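Local coordinates for protein probable translation initiation factor eIF-2B subunit delta (Schizosaccharomyces pombe, PDB 5B04) that forms part of the eIF2B complex, which catalyses the exchange of GDP for GTP on the gamma subunit of translation initiation factor eIF2, at residues P143-L148 against I198-S203; R247-I252 against C376-F381; K264-D269 against V336-L341; T273-S278 against E304-V309; V391-A396 against L428-D433. One frame throughout, in Å; residues are numbered along the deposited sequence.

From the N terminus, interaction 1 comes first: it packs helix 143-154 against helix 186-204 and closes a largely helical loop before any other contact opens. Interaction 2 then starts on helix 231-262 and ends in the loop after strand 372-375, so it spans most of the Rossmann-like domain. Interaction 3 lies within that span, joining the turn before strand 269-274 to strand 338-342, and interaction 4 lies within interaction 3, tying the end of strand 269-274 to helix 306-316. None of the contacts cross. Interaction 5 follows in series, bringing 391-396 onto strand 425-435 of a separate antiparallel sheet, its centre about 17 Å from that of interaction 4.

Interaction 1: residues P143-L148 against I198-S203; sequences PAVIRL and IAYLVS
Val145 is the bump of this contact, and its hollow lies between Tyr200 and Leu201 of the facing helix. The two helical segments run almost parallel, 14° apart, with axes 9.8 Å from each other. Because Val145 CG1 stands anti to the backbone N (chi1 178°), this methyl enters the gap, 3.7 Å from Tyr200 CD2 and equally near Leu201 CG. A branched valine suits the place, being short enough to let the backbones approach yet broad enough to touch both neighbours. Leu201 replies with its own forked end: CD2 nestles against Val145 O at 3.5 Å, while CD1 meets Leu148 CD2 at 4.0 Å, these two leucines crossing at about a right angle. On the other flank Tyr200 slides past Val145, and the edge of its ring, at CE2, lies beside Val145 O. Its long side chain carries OH on to Ile146, whose CG2 methyl is 3.7 Å from that oxygen. Arg147 makes a salt bridge to Glu38 of the eIF2B gamma subunit. Helix 160-177 packs against the same group, Val174 touching Val145 and Leu167 touching Leu201, while Ile141, just ahead of helix 143-154, covers Ile146 and Tyr200.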
# COMPACT_ATOMS: atom_id res chain seq x y z
N PRO G 143 48.23 6.82 11.18
CA PRO G 143 48.30 5.35 11.16
C PRO G 143 47.10 4.67 11.83
O PRO G 143 46.53 3.75 11.25
CB PRO G 143 49.58 5.06 11.94
CG PRO G 143 50.44 6.23 11.65
CD PRO G 143 49.52 7.42 11.55
N ALA G 144 46.74 5.12 13.03
CA ALA G 144 45.61 4.55 13.76
C ALA G 144 44.31 4.70 12.98
O ALA G 144 43.42 3.86 13.08
CB ALA G 144 45.49 5.18 15.13
N VAL G 145 44.21 5.78 12.21
CA VAL G 145 43.05 6.02 11.37
C VAL G 145 43.03 5.03 10.20
O VAL G 145 41.98 4.52 9.82
CB VAL G 145 43.03 7.46 10.82
CG1 VAL G 145 41.83 7.68 9.91
CG2 VAL G 145 43.02 8.46 11.96
N ILE G 146 44.21 4.75 9.66
CA ILE G 146 44.35 3.83 8.53
C ILE G 146 43.89 2.42 8.89
O ILE G 146 43.09 1.82 8.17
CB ILE G 146 45.81 3.76 8.03
CG1 ILE G 146 46.28 5.14 7.58
CG2 ILE G 146 45.94 2.75 6.91
CD1 ILE G 146 47.72 5.16 7.10
N ARG G 147 44.40 1.91 10.01
CA ARG G 147 44.05 0.56 10.46
C ARG G 147 42.57 0.45 10.78
O ARG G 147 41.96 -0.60 10.58
CB ARG G 147 44.89 0.17 11.68
CG ARG G 147 46.37 0.46 11.53
CD ARG G 147 47.19 -0.20 12.63
NE ARG G 147 48.62 0.02 12.45
CZ ARG G 147 49.54 -0.94 12.50
NH1 ARG G 147 49.17 -2.19 12.73
NH2 ARG G 147 50.82 -0.64 12.33
N LEU G 148 41.99 1.54 11.27
CA LEU G 148 40.56 1.59 11.54
C LEU G 148 39.78 1.55 10.23
O LEU G 148 38.72 0.94 10.14
CB LEU G 148 40.20 2.85 12.33
CG LEU G 148 38.76 2.93 12.83
CD1 LEU G 148 38.50 1.88 13.90
CD2 LEU G 148 38.45 4.33 13.35
N ILE G 198 38.34 11.90 9.02
CA ILE G 198 36.95 11.51 8.83
C ILE G 198 36.65 11.24 7.36
O ILE G 198 35.99 10.25 7.02
CB ILE G 198 35.99 12.60 9.35
CG1 ILE G 198 36.18 12.81 10.85
CG2 ILE G 198 34.54 12.23 9.05
CD1 ILE G 198 35.30 13.89 11.43
N ALA G 199 37.14 12.11 6.48
CA ALA G 199 36.90 11.99 5.05
C ALA G 199 37.45 10.68 4.49
O ALA G 199 36.86 10.07 3.60
CB ALA G 199 37.52 13.17 4.31
N TYR G 200 38.59 10.25 5.03
CA TYR G 200 39.19 8.98 4.63
C TYR G 200 38.37 7.81 5.14
O TYR G 200 38.14 6.83 4.43
CB TYR G 200 40.63 8.89 5.14
CG TYR G 200 41.19 7.48 5.14
CD1 TYR G 200 41.63 6.89 3.97
CD2 TYR G 200 41.29 6.76 6.33
CE1 TYR G 200 42.15 5.60 3.97
CE2 TYR G 200 41.81 5.48 6.34
CZ TYR G 200 42.24 4.91 5.16
OH TYR G 200 42.75 3.63 5.17
N LEU G 201 37.92 7.91 6.39
CA LEU G 201 37.16 6.84 7.03
C LEU G 201 35.80 6.61 6.37
O LEU G 201 35.35 5.47 6.25
CB LEU G 201 36.97 7.14 8.52
CG LEU G 201 38.21 6.96 9.40
CD1 LEU G 201 37.91 7.38 10.83
CD2 LEU G 201 38.69 5.52 9.35
N VAL G 202 35.16 7.69 5.95
CA VAL G 202 33.84 7.59 5.33
C VAL G 202 33.95 7.04 3.91
O VAL G 202 32.97 6.58 3.33
CB VAL G 202 33.11 8.96 5.31
CG1 VAL G 202 33.65 9.83 4.19
CG2 VAL G 202 31.61 8.76 5.17
N SER G 203 35.16 7.07 3.36
CA SER G 203 35.41 6.54 2.03
C SER G 203 35.66 5.04 2.07
O SER G 203 35.50 4.34 1.07
CB SER G 203 36.59 7.26 1.37
OG SER G 203 37.80 7.00 2.07

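Interaction 2: residues R247-I252 against C376-F381; sequences RDRIII and CESYKF
The helical segment 247-252, widened by a pi-type turn, meets a short 3-10 turn at 378-380, with Arg249 CA and Tyr379 CA 6.2 Å apart. That turn follows strand 372-375 of the mostly parallel Rossmann-like sheet, so the contact fastens a strand-end loop to helix 231-262. The Arg249 chain is bent at chi2 and chi3, and its NH2 donates to Ser378 OG at 2.7 Å, nearly straight (165°) and close to the guanidinium plane. The hydroxyl of Ser378 has a second hydrogen-bond partner in Glu446. Tyr379 CB lies over one guanidinium face, offset to the rim, while the tyrosine ring stands 78° from that plane. An alanine in place of Arg249 would probably leave Ser378 OG without this donor and Tyr379 CB without its flat cover. Tyr379 suits its buried place by offering a broad apolar face and a hydroxyl that bonds to Asn161. Over that face sits Ile250 CG1 in a CH-pi contact, 4.0 Å from the ring centroid.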
# COMPACT_ATOMS: atom_id res chain seq x y z
N ARG G 247 32.40 6.67 28.55
CA ARG G 247 31.98 6.20 29.86
C ARG G 247 30.47 6.27 30.03
O ARG G 247 29.79 5.25 30.16
CB ARG G 247 32.66 7.01 30.97
CG ARG G 247 32.58 6.38 32.35
CD ARG G 247 32.98 7.36 33.44
NE ARG G 247 34.15 8.16 33.08
CZ ARG G 247 34.14 9.48 32.97
NH1 ARG G 247 33.03 10.16 33.19
NH2 ARG G 247 35.25 10.13 32.63
N ASP G 248 29.94 7.49 30.02
CA ASP G 248 28.53 7.73 30.32
C ASP G 248 27.58 7.27 29.21
O ASP G 248 26.67 6.47 29.45
CB ASP G 248 28.29 9.22 30.60
CG ASP G 248 29.14 9.73 31.75
OD1 ASP G 248 29.43 8.94 32.68
OD2 ASP G 248 29.51 10.92 31.73
N ARG G 249 27.80 7.78 28.00
CA ARG G 249 26.86 7.58 26.90
C ARG G 249 26.78 6.14 26.39
O ARG G 249 25.73 5.69 25.94
CB ARG G 249 27.21 8.50 25.73
CG ARG G 249 27.33 9.97 26.10
CD ARG G 249 26.12 10.45 26.89
NE ARG G 249 24.86 10.14 26.21
CZ ARG G 249 24.31 10.90 25.27
NH1 ARG G 249 24.91 12.02 24.89
NH2 ARG G 249 23.16 10.54 24.72
N ILE G 250 27.90 5.41 26.47
CA ILE G 250 27.96 4.08 25.88
C ILE G 250 27.99 2.96 26.91
O ILE G 250 27.04 2.17 27.01
CB ILE G 250 29.21 3.94 24.98
CG1 ILE G 250 29.19 5.00 23.88
CG2 ILE G 250 29.27 2.54 24.37
CD1 ILE G 250 30.35 4.90 22.91
N ILE G 251 29.07 2.88 27.68
CA ILE G 251 29.29 1.77 28.60
C ILE G 251 28.32 1.77 29.78
O ILE G 251 27.61 0.78 30.01
CB ILE G 251 30.72 1.77 29.14
CG1 ILE G 251 31.72 1.74 27.98
CG2 ILE G 251 30.95 0.59 30.07
CD1 ILE G 251 33.15 1.99 28.40
N ILE G 252 28.29 2.87 30.53
CA ILE G 252 27.39 3.00 31.67
C ILE G 252 25.93 2.84 31.23
O ILE G 252 25.17 2.09 31.85
CB ILE G 252 27.56 4.36 32.38
CG1 ILE G 252 28.91 4.42 33.09
CG2 ILE G 252 26.44 4.59 33.37
CD1 ILE G 252 29.18 5.74 33.78
N CYS G 376 18.32 0.43 22.76
CA CYS G 376 19.21 1.37 22.10
C CYS G 376 19.72 2.44 23.06
O CYS G 376 18.94 3.02 23.83
CB CYS G 376 18.49 2.03 20.92
SG CYS G 376 19.54 3.09 19.90
N GLU G 377 21.02 2.69 23.02
CA GLU G 377 21.62 3.77 23.80
C GLU G 377 21.13 5.12 23.28
O GLU G 377 20.83 5.26 22.10
CB GLU G 377 23.15 3.68 23.76
CG GLU G 377 23.75 2.50 24.52
CD GLU G 377 23.68 1.19 23.75
OE1 GLU G 377 24.39 0.24 24.14
OE2 GLU G 377 22.92 1.10 22.77
N SER G 378 21.05 6.10 24.17
CA SER G 378 20.46 7.40 23.83
C SER G 378 21.24 8.15 22.76
O SER G 378 20.65 8.84 21.93
CB SER G 378 20.35 8.27 25.08
OG SER G 378 21.63 8.52 25.64
N TYR G 379 22.56 8.01 22.77
CA TYR G 379 23.41 8.77 21.85
C TYR G 379 23.26 8.29 20.41
O TYR G 379 23.78 8.92 19.48
CB TYR G 379 24.88 8.69 22.28
CG TYR G 379 25.58 7.42 21.85
CD1 TYR G 379 25.30 6.21 22.47
CD2 TYR G 379 26.53 7.44 20.83
CE1 TYR G 379 25.95 5.05 22.08
CE2 TYR G 379 27.17 6.28 20.44
CZ TYR G 379 26.88 5.09 21.07
OH TYR G 379 27.52 3.94 20.67
N LYS G 380 22.55 7.19 20.22
CA LYS G 380 22.29 6.66 18.88
C LYS G 380 20.93 7.13 18.36
O LYS G 380 20.49 6.70 17.30
CB LYS G 380 22.37 5.14 18.88
CG LYS G 380 23.78 4.61 19.11
CD LYS G 380 23.88 3.12 18.84
CE LYS G 380 23.08 2.31 19.84
NZ LYS G 380 23.33 0.85 19.71
N PHE G 381 20.28 8.01 19.12
CA PHE G 381 19.06 8.66 18.65
C PHE G 381 19.45 9.68 17.58
O PHE G 381 20.53 10.26 17.64
CB PHE G 381 18.30 9.34 19.79
CG PHE G 381 17.67 8.39 20.78
CD1 PHE G 381 17.99 7.04 20.79
CD2 PHE G 381 16.74 8.85 21.69
CE1 PHE G 381 17.41 6.18 21.70
CE2 PHE G 381 16.15 8.00 22.61
CZ PHE G 381 16.49 6.66 22.61

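Interaction 3: residues K264-D269 against V336-L341; sequences KIQDGD and VTKIFL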
# COMPACT_ATOMS: atom_id res chain seq x y z
N LYS G 264 12.59 -7.50 32.73
CA LYS G 264 11.39 -7.77 31.94
C LYS G 264 11.33 -9.24 31.56
O LYS G 264 10.30 -9.73 31.11
CB LYS G 264 11.35 -6.88 30.69
CG LYS G 264 10.72 -5.52 30.94
CD LYS G 264 9.32 -5.69 31.52
CE LYS G 264 8.66 -4.35 31.79
NZ LYS G 264 7.26 -4.51 32.25
N ILE G 265 12.44 -9.94 31.74
CA ILE G 265 12.51 -11.37 31.47
C ILE G 265 11.91 -12.16 32.62
O ILE G 265 12.24 -11.94 33.79
CB ILE G 265 13.96 -11.83 31.23
CG1 ILE G 265 14.57 -11.08 30.05
CG2 ILE G 265 14.01 -13.34 31.00
CD1 ILE G 265 16.01 -11.44 29.78
N GLN G 266 11.01 -13.09 32.29
CA GLN G 266 10.34 -13.91 33.29
C GLN G 266 10.72 -15.38 33.11
O GLN G 266 11.17 -15.78 32.03
CB GLN G 266 8.83 -13.73 33.19
CG GLN G 266 8.39 -12.27 33.25
CD GLN G 266 7.20 -11.98 32.36
OE1 GLN G 266 6.41 -12.88 32.04
NE2 GLN G 266 7.07 -10.73 31.94
N ASP G 267 10.55 -16.17 34.16
CA ASP G 267 10.91 -17.59 34.10
C ASP G 267 10.01 -18.35 33.13
O ASP G 267 8.79 -18.37 33.28
CB ASP G 267 10.83 -18.22 35.49
CG ASP G 267 12.05 -17.91 36.34
OD1 ASP G 267 13.04 -17.39 35.79
OD2 ASP G 267 12.01 -18.20 37.55
N GLY G 268 10.63 -18.97 32.13
CA GLY G 268 9.90 -19.72 31.13
C GLY G 268 9.83 -18.99 29.80
O GLY G 268 9.20 -19.46 28.85
N ASP G 269 10.49 -17.84 29.74
CA ASP G 269 10.50 -17.03 28.53
C ASP G 269 11.25 -17.71 27.39
O ASP G 269 12.27 -18.37 27.60
CB ASP G 269 11.13 -15.66 28.80
CG ASP G 269 10.10 -14.61 29.18
OD1 ASP G 269 8.90 -14.81 28.88
OD2 ASP G 269 10.49 -13.57 29.76
N VAL G 336 8.04 -18.42 20.45
CA VAL G 336 8.60 -17.20 21.04
C VAL G 336 7.60 -16.45 21.90
O VAL G 336 6.44 -16.29 21.53
CB VAL G 336 9.13 -16.26 19.93
CG1 VAL G 336 9.79 -15.04 20.54
CG2 VAL G 336 10.11 -17.00 19.03
N THR G 337 8.06 -15.97 23.06
CA THR G 337 7.23 -15.18 23.96
C THR G 337 7.69 -13.72 24.02
O THR G 337 6.90 -12.83 24.33
CB THR G 337 7.22 -15.76 25.38
OG1 THR G 337 8.55 -15.76 25.91
CG2 THR G 337 6.68 -17.18 25.38
N LYS G 338 8.96 -13.49 23.73
CA LYS G 338 9.52 -12.13 23.74
C LYS G 338 10.58 -11.94 22.67
O LYS G 338 11.35 -12.85 22.36
CB LYS G 338 10.10 -11.80 25.11
CG LYS G 338 9.07 -11.39 26.15
CD LYS G 338 9.72 -11.03 27.47
CE LYS G 338 8.67 -10.65 28.51
NZ LYS G 338 7.75 -11.77 28.80
N ILE G 339 10.62 -10.74 22.10
CA ILE G 339 11.61 -10.39 21.08
C ILE G 339 12.46 -9.21 21.52
O ILE G 339 11.94 -8.16 21.87
CB ILE G 339 10.94 -10.05 19.73
CG1 ILE G 339 10.13 -11.24 19.22
CG2 ILE G 339 11.98 -9.63 18.71
CD1 ILE G 339 9.27 -10.92 18.02
N PHE G 340 13.78 -9.40 21.50
CA PHE G 340 14.71 -8.35 21.90
C PHE G 340 15.56 -7.89 20.72
O PHE G 340 16.18 -8.71 20.04
CB PHE G 340 15.60 -8.82 23.05
CG PHE G 340 14.92 -8.82 24.39
CD1 PHE G 340 13.88 -9.69 24.65
CD2 PHE G 340 15.33 -7.96 25.39
CE1 PHE G 340 13.25 -9.70 25.88
CE2 PHE G 340 14.71 -7.96 26.62
CZ PHE G 340 13.67 -8.83 26.87
N LEU G 341 15.58 -6.58 20.49
CA LEU G 341 16.29 -6.03 19.35
C LEU G 341 17.31 -4.97 19.76
O LEU G 341 17.03 -4.11 20.59
CB LEU G 341 15.31 -5.43 18.35
CG LEU G 341 14.19 -6.35 17.86
CD1 LEU G 341 13.23 -5.60 16.96
CD2 LEU G 341 14.77 -7.56 17.14
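Asp269 and Lys338 pair where two neighbouring parallel strands of the Rossmann-like sheet begin, strand 269-274 being entered through a type II beta turn, Gln266 to Asp269. Gly268 occupies the turn position with positive phi, where a side chain would jam against the carbonyl oxygen of Asp267. The charged contact is a salt bridge: Lys338 NZ lies 3.3 Å from Asp269 OD1, on its syn side, and makes a weak bond to OD2. The lysine chain runs extended as far as CE and then bends (chi4 62°), which swings NZ to the carboxylate. On the way, CE passes 3.2 Å from Lys264 O.

Between the two segments the apolar contact is Ile265 CG1 to Phe340 CZ, 4.0 Å; Val283 and Val280 of helix 278-289 touch the isoleucine and the phenylalanine in turn.

Of the bonds from uncharged donors, one comes from Thr337 OG1, to the same OD1 at 3.1 Å, from above the carboxylate plane and from the same face as the lysine. Two donors therefore grip one oxygen, which would probably favour the ionised acid. Thr337 OG1 is also bonded to Val270 N, so a residue with a short hydroxyl fits well between the strands. The other carboxylate oxygen braces the turn itself: Gln266 N donates a hydrogen bond to Asp269 OD2, 2.6 Å away and nearly straight (175°).

Interaction 4: residues T273-S278 against E304-V309; sequences TYLHSS and EFEGRV. With PO4 (phosphate ion), chain O.
At the C-terminal ends of the parallel strands of a Rossmann-like domain, the loop leaving strand 269-274 meets the start of helix 306-316, near a bound phosphate ion that probably came from the crystallisation liquor. Gly307 brings the backbones close, its CA 4.2 Å from Leu275 CA and 3.6 Å from Leu275 O; glycine suits so close an approach. Leu275 CD2 lies 4.0 Å from Glu306 OE1. One face of the His276 ring takes Val309 CG1 in a CH-pi contact, 3.9 Å from the centroid. Nearer the backbone, His276 CB packs on Glu306 CB at 3.9 Å, while the carboxylate of Glu306 is held by a salt bridge to Arg355. Ser277, the N-cap of the next helix, points OG at phosphate O1, 3.1 Å away, in a hydrogen bond; Ser160 also bonds the ion. The contact is anchored to strand 294-300 by Asp300, which accepts from Gly307 N and touches Leu275, and His276 reaches on to Cys310 and Leu313 farther along helix 306-316.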
# COMPACT_ATOMS: atom_id res chain seq x y z
N THR G 273 16.37 -13.33 19.52
CA THR G 273 17.31 -12.32 19.15
C THR G 273 17.70 -12.55 17.73
O THR G 273 17.84 -13.67 17.34
CB THR G 273 18.57 -12.41 19.97
OG1 THR G 273 19.54 -11.51 19.45
CG2 THR G 273 19.10 -13.78 19.89
N TYR G 274 17.87 -11.49 16.96
CA TYR G 274 18.19 -11.62 15.57
C TYR G 274 19.64 -11.23 15.41
O TYR G 274 20.09 -10.28 15.98
CB TYR G 274 17.16 -10.85 14.77
CG TYR G 274 17.43 -10.70 13.32
CD1 TYR G 274 17.73 -11.77 12.53
CD2 TYR G 274 17.36 -9.49 12.74
CE1 TYR G 274 17.97 -11.61 11.19
CE2 TYR G 274 17.61 -9.33 11.41
CZ TYR G 274 17.91 -10.39 10.65
OH TYR G 274 18.13 -10.20 9.34
N LEU G 275 20.36 -11.97 14.61
CA LEU G 275 21.73 -11.67 14.32
C LEU G 275 22.73 -11.67 15.47
O LEU G 275 22.78 -12.61 16.22
CB LEU G 275 21.72 -10.45 13.46
CG LEU G 275 21.02 -10.83 12.17
CD1 LEU G 275 20.85 -9.63 11.28
CD2 LEU G 275 21.82 -11.86 11.43
N HIS G 276 23.54 -10.64 15.58
CA HIS G 276 24.56 -10.62 16.57
C HIS G 276 24.51 -9.20 17.08
O HIS G 276 24.98 -8.32 16.42
CB HIS G 276 25.98 -10.90 16.13
CG HIS G 276 26.99 -10.94 17.22
ND1 HIS G 276 26.80 -11.62 18.40
CD2 HIS G 276 28.23 -10.42 17.29
CE1 HIS G 276 27.87 -11.49 19.15
NE2 HIS G 276 28.75 -10.77 18.50
N SER G 277 23.96 -9.00 18.26
CA SER G 277 23.85 -7.69 18.85
C SER G 277 24.54 -7.66 20.18
O SER G 277 24.28 -8.51 21.01
CB SER G 277 22.40 -7.35 19.08
OG SER G 277 22.28 -6.20 19.87
N SER G 278 25.41 -6.70 20.38
CA SER G 278 26.13 -6.65 21.62
C SER G 278 25.18 -6.42 22.76
O SER G 278 25.15 -7.17 23.70
CB SER G 278 27.13 -5.51 21.57
OG SER G 278 27.17 -4.96 20.26
N GLU G 304 26.32 -13.09 4.97
CA GLU G 304 27.13 -13.58 6.08
C GLU G 304 26.21 -13.89 7.25
O GLU G 304 25.17 -13.26 7.42
CB GLU G 304 28.21 -12.56 6.48
CG GLU G 304 27.69 -11.33 7.20
CD GLU G 304 26.99 -10.36 6.27
OE1 GLU G 304 27.31 -10.36 5.07
OE2 GLU G 304 26.11 -9.61 6.74
N PHE G 305 26.60 -14.87 8.06
CA PHE G 305 25.72 -15.39 9.09
C PHE G 305 26.18 -15.00 10.49
O PHE G 305 26.85 -15.78 11.17
CB PHE G 305 25.62 -16.91 8.97
CG PHE G 305 25.23 -17.39 7.59
CD1 PHE G 305 26.18 -17.54 6.59
CD2 PHE G 305 23.91 -17.69 7.30
CE1 PHE G 305 25.82 -17.98 5.33
CE2 PHE G 305 23.54 -18.13 6.04
CZ PHE G 305 24.50 -18.27 5.06
N GLU G 306 25.82 -13.79 10.92
CA GLU G 306 26.23 -13.28 12.22
C GLU G 306 25.55 -14.01 13.37
O GLU G 306 26.05 -14.02 14.49
CB GLU G 306 25.94 -11.78 12.32
CG GLU G 306 26.85 -10.90 11.49
CD GLU G 306 26.21 -10.46 10.19
OE1 GLU G 306 25.34 -11.19 9.68
OE2 GLU G 306 26.57 -9.37 9.69
N GLY G 307 24.40 -14.62 13.08
CA GLY G 307 23.67 -15.37 14.09
C GLY G 307 24.47 -16.53 14.64
O GLY G 307 24.22 -17.00 15.75
N ARG G 308 25.43 -17.01 13.85
CA ARG G 308 26.32 -18.07 14.29
C ARG G 308 27.24 -17.58 15.40
O ARG G 308 27.43 -18.27 16.40
CB ARG G 308 27.15 -18.61 13.12
CG ARG G 308 26.31 -19.14 11.97
CD ARG G 308 26.98 -20.33 11.31
NE ARG G 308 26.22 -20.78 10.15
CZ ARG G 308 26.48 -20.42 8.90
NH1 ARG G 308 27.49 -19.60 8.64
NH2 ARG G 308 25.74 -20.88 7.90
N VAL G 309 27.81 -16.40 15.20
CA VAL G 309 28.66 -15.77 16.21
C VAL G 309 27.87 -15.59 17.50
O VAL G 309 28.39 -15.77 18.60
CB VAL G 309 29.19 -14.41 15.73
CG1 VAL G 309 30.10 -13.79 16.78
CG2 VAL G 309 29.93 -14.56 14.41
P PO4 O . 25.22 -3.42 18.09
O1 PO4 O . 24.08 -3.85 18.99
O2 PO4 O . 25.05 -4.07 16.74
O3 PO4 O . 25.21 -1.92 17.94
O4 PO4 O . 26.53 -3.86 18.70

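Interaction 5: residues V391-A396 against L428-D433; sequences VYNELA and LSLKYD. With PO4 (phosphate ion), chain P.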
# COMPACT_ATOMS: atom_id res chain seq x y z
N VAL G 391 15.61 5.16 1.15
CA VAL G 391 16.24 6.47 0.99
C VAL G 391 17.59 6.52 1.71
O VAL G 391 18.59 6.95 1.13
CB VAL G 391 15.33 7.61 1.49
CG1 VAL G 391 14.73 7.28 2.85
CG2 VAL G 391 16.09 8.93 1.53
N TYR G 392 17.62 6.06 2.96
CA TYR G 392 18.86 5.99 3.72
C TYR G 392 19.19 4.55 4.06
O TYR G 392 18.52 3.92 4.87
CB TYR G 392 18.76 6.82 5.01
CG TYR G 392 18.89 8.31 4.80
CD1 TYR G 392 20.14 8.92 4.76
CD2 TYR G 392 17.77 9.12 4.66
CE1 TYR G 392 20.27 10.28 4.58
CE2 TYR G 392 17.89 10.48 4.48
CZ TYR G 392 19.14 11.06 4.44
OH TYR G 392 19.27 12.42 4.26
N ASN G 393 20.24 4.03 3.43
CA ASN G 393 20.68 2.66 3.69
C ASN G 393 22.15 2.49 3.31
O ASN G 393 22.80 3.45 2.89
CB ASN G 393 19.81 1.66 2.92
CG ASN G 393 19.69 0.33 3.62
OD1 ASN G 393 20.67 -0.20 4.15
ND2 ASN G 393 18.49 -0.23 3.64
N GLU G 394 22.67 1.28 3.47
CA GLU G 394 24.06 1.00 3.15
C GLU G 394 24.18 -0.24 2.28
O GLU G 394 23.76 -1.33 2.67
CB GLU G 394 24.88 0.84 4.43
CG GLU G 394 26.38 0.71 4.19
CD GLU G 394 27.16 0.52 5.48
OE1 GLU G 394 26.71 1.03 6.53
OE2 GLU G 394 28.22 -0.13 5.44
N LEU G 395 24.76 -0.07 1.10
CA LEU G 395 24.93 -1.18 0.16
C LEU G 395 26.03 -2.14 0.59
O LEU G 395 27.13 -1.72 0.93
CB LEU G 395 25.23 -0.65 -1.24
CG LEU G 395 24.05 -0.03 -1.99
CD1 LEU G 395 24.44 0.32 -3.42
CD2 LEU G 395 22.86 -0.97 -1.97
N ALA G 396 25.70 -3.42 0.58
CA ALA G 396 26.69 -4.47 0.79
C ALA G 396 27.08 -5.06 -0.56
O ALA G 396 26.26 -5.09 -1.48
CB ALA G 396 26.15 -5.55 1.72
N LEU G 428 21.83 -7.80 -5.05
CA LEU G 428 21.67 -6.71 -4.10
C LEU G 428 21.40 -7.17 -2.67
O LEU G 428 20.55 -8.02 -2.42
CB LEU G 428 20.53 -5.80 -4.55
CG LEU G 428 20.35 -4.58 -3.65
CD1 LEU G 428 21.39 -3.53 -3.98
CD2 LEU G 428 18.95 -4.03 -3.79
N SER G 429 22.13 -6.57 -1.73
CA SER G 429 21.89 -6.82 -0.32
C SER G 429 22.01 -5.52 0.48
O SER G 429 23.10 -4.96 0.62
CB SER G 429 22.87 -7.86 0.23
OG SER G 429 22.57 -8.18 1.57
N LEU G 430 20.88 -5.04 0.99
CA LEU G 430 20.88 -3.88 1.87
C LEU G 430 21.31 -4.31 3.26
O LEU G 430 21.05 -5.44 3.68
CB LEU G 430 19.50 -3.22 1.92
CG LEU G 430 18.89 -2.77 0.59
CD1 LEU G 430 17.56 -2.07 0.84
CD2 LEU G 430 19.84 -1.86 -0.16
N LYS G 431 21.98 -3.42 3.98
CA LYS G 431 22.44 -3.74 5.33
C LYS G 431 21.41 -3.39 6.38
O LYS G 431 21.34 -4.04 7.43
CB LYS G 431 23.76 -3.01 5.63
CG LYS G 431 24.96 -3.58 4.90
CD LYS G 431 26.20 -3.53 5.78
CE LYS G 431 27.39 -4.21 5.11
NZ LYS G 431 28.57 -4.31 6.01
N TYR G 432 20.59 -2.38 6.11
CA TYR G 432 19.71 -1.85 7.14
C TYR G 432 18.22 -1.87 6.78
O TYR G 432 17.84 -2.30 5.69
CB TYR G 432 20.14 -0.43 7.50
CG TYR G 432 21.54 -0.39 8.07
CD1 TYR G 432 21.79 -0.83 9.36
CD2 TYR G 432 22.61 0.06 7.31
CE1 TYR G 432 23.06 -0.80 9.89
CE2 TYR G 432 23.89 0.09 7.83
CZ TYR G 432 24.11 -0.34 9.12
OH TYR G 432 25.38 -0.32 9.64
N ASP G 433 17.40 -1.39 7.70
CA ASP G 433 15.97 -1.64 7.67
C ASP G 433 15.21 -0.71 8.61
O ASP G 433 15.56 -0.60 9.79
CB ASP G 433 15.72 -3.10 8.05
CG ASP G 433 14.34 -3.57 7.70
OD1 ASP G 433 13.66 -2.91 6.88
OD2 ASP G 433 13.94 -4.63 8.22
P PO4 P . 25.01 -2.00 13.23
O1 PO4 P . 23.52 -2.23 13.26
O2 PO4 P . 25.30 -0.70 12.52
O3 PO4 P . 25.53 -1.93 14.65
O4 PO4 P . 25.69 -3.13 12.50
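Asn393 and Tyr432 form the close-knit end of this contact, where an amide side chain does the work of a backbone peptide. Asn393 OD1 takes the N-H of Tyr432 at 2.9 Å and that of Glu394, both in its carbonyl plane on lone pairs. The same amide gives ND2 to Tyr432 O at 3.0 Å. A leucine in place of Asn393 would probably leave Tyr432 N and O, and Glu394 N, without these partners. Glu394 OE1 lies 3.2 Å from Tyr432 CE2, at the ring edge, and OE2 is in a salt bridge to Arg205. Tyr432 OH hydrogen-bonds phosphate O2, 2.9 Å away, and also Arg163.

Farther on, the pairing becomes antiparallel beta structure, 395-396 being the outermost strand of the sheet within this chain; at Leu428 the sheet continues into an eIF2B beta subunit. Lys431 N bonds to Glu394 O, and Leu395 opposes Leu430 as a non-hydrogen-bonded pair. Leu395 CD2 packs tightly on Leu428 CD1 and Leu430 CD2, 3.6 Å from each, and the beta subunit covers both partners. Looser is the partly exposed Lys431: CG and CE each lie 3.9 Å from Ala396 CB, but NZ stays 4.2 Å from Glu394 OE2, beyond a salt bridge.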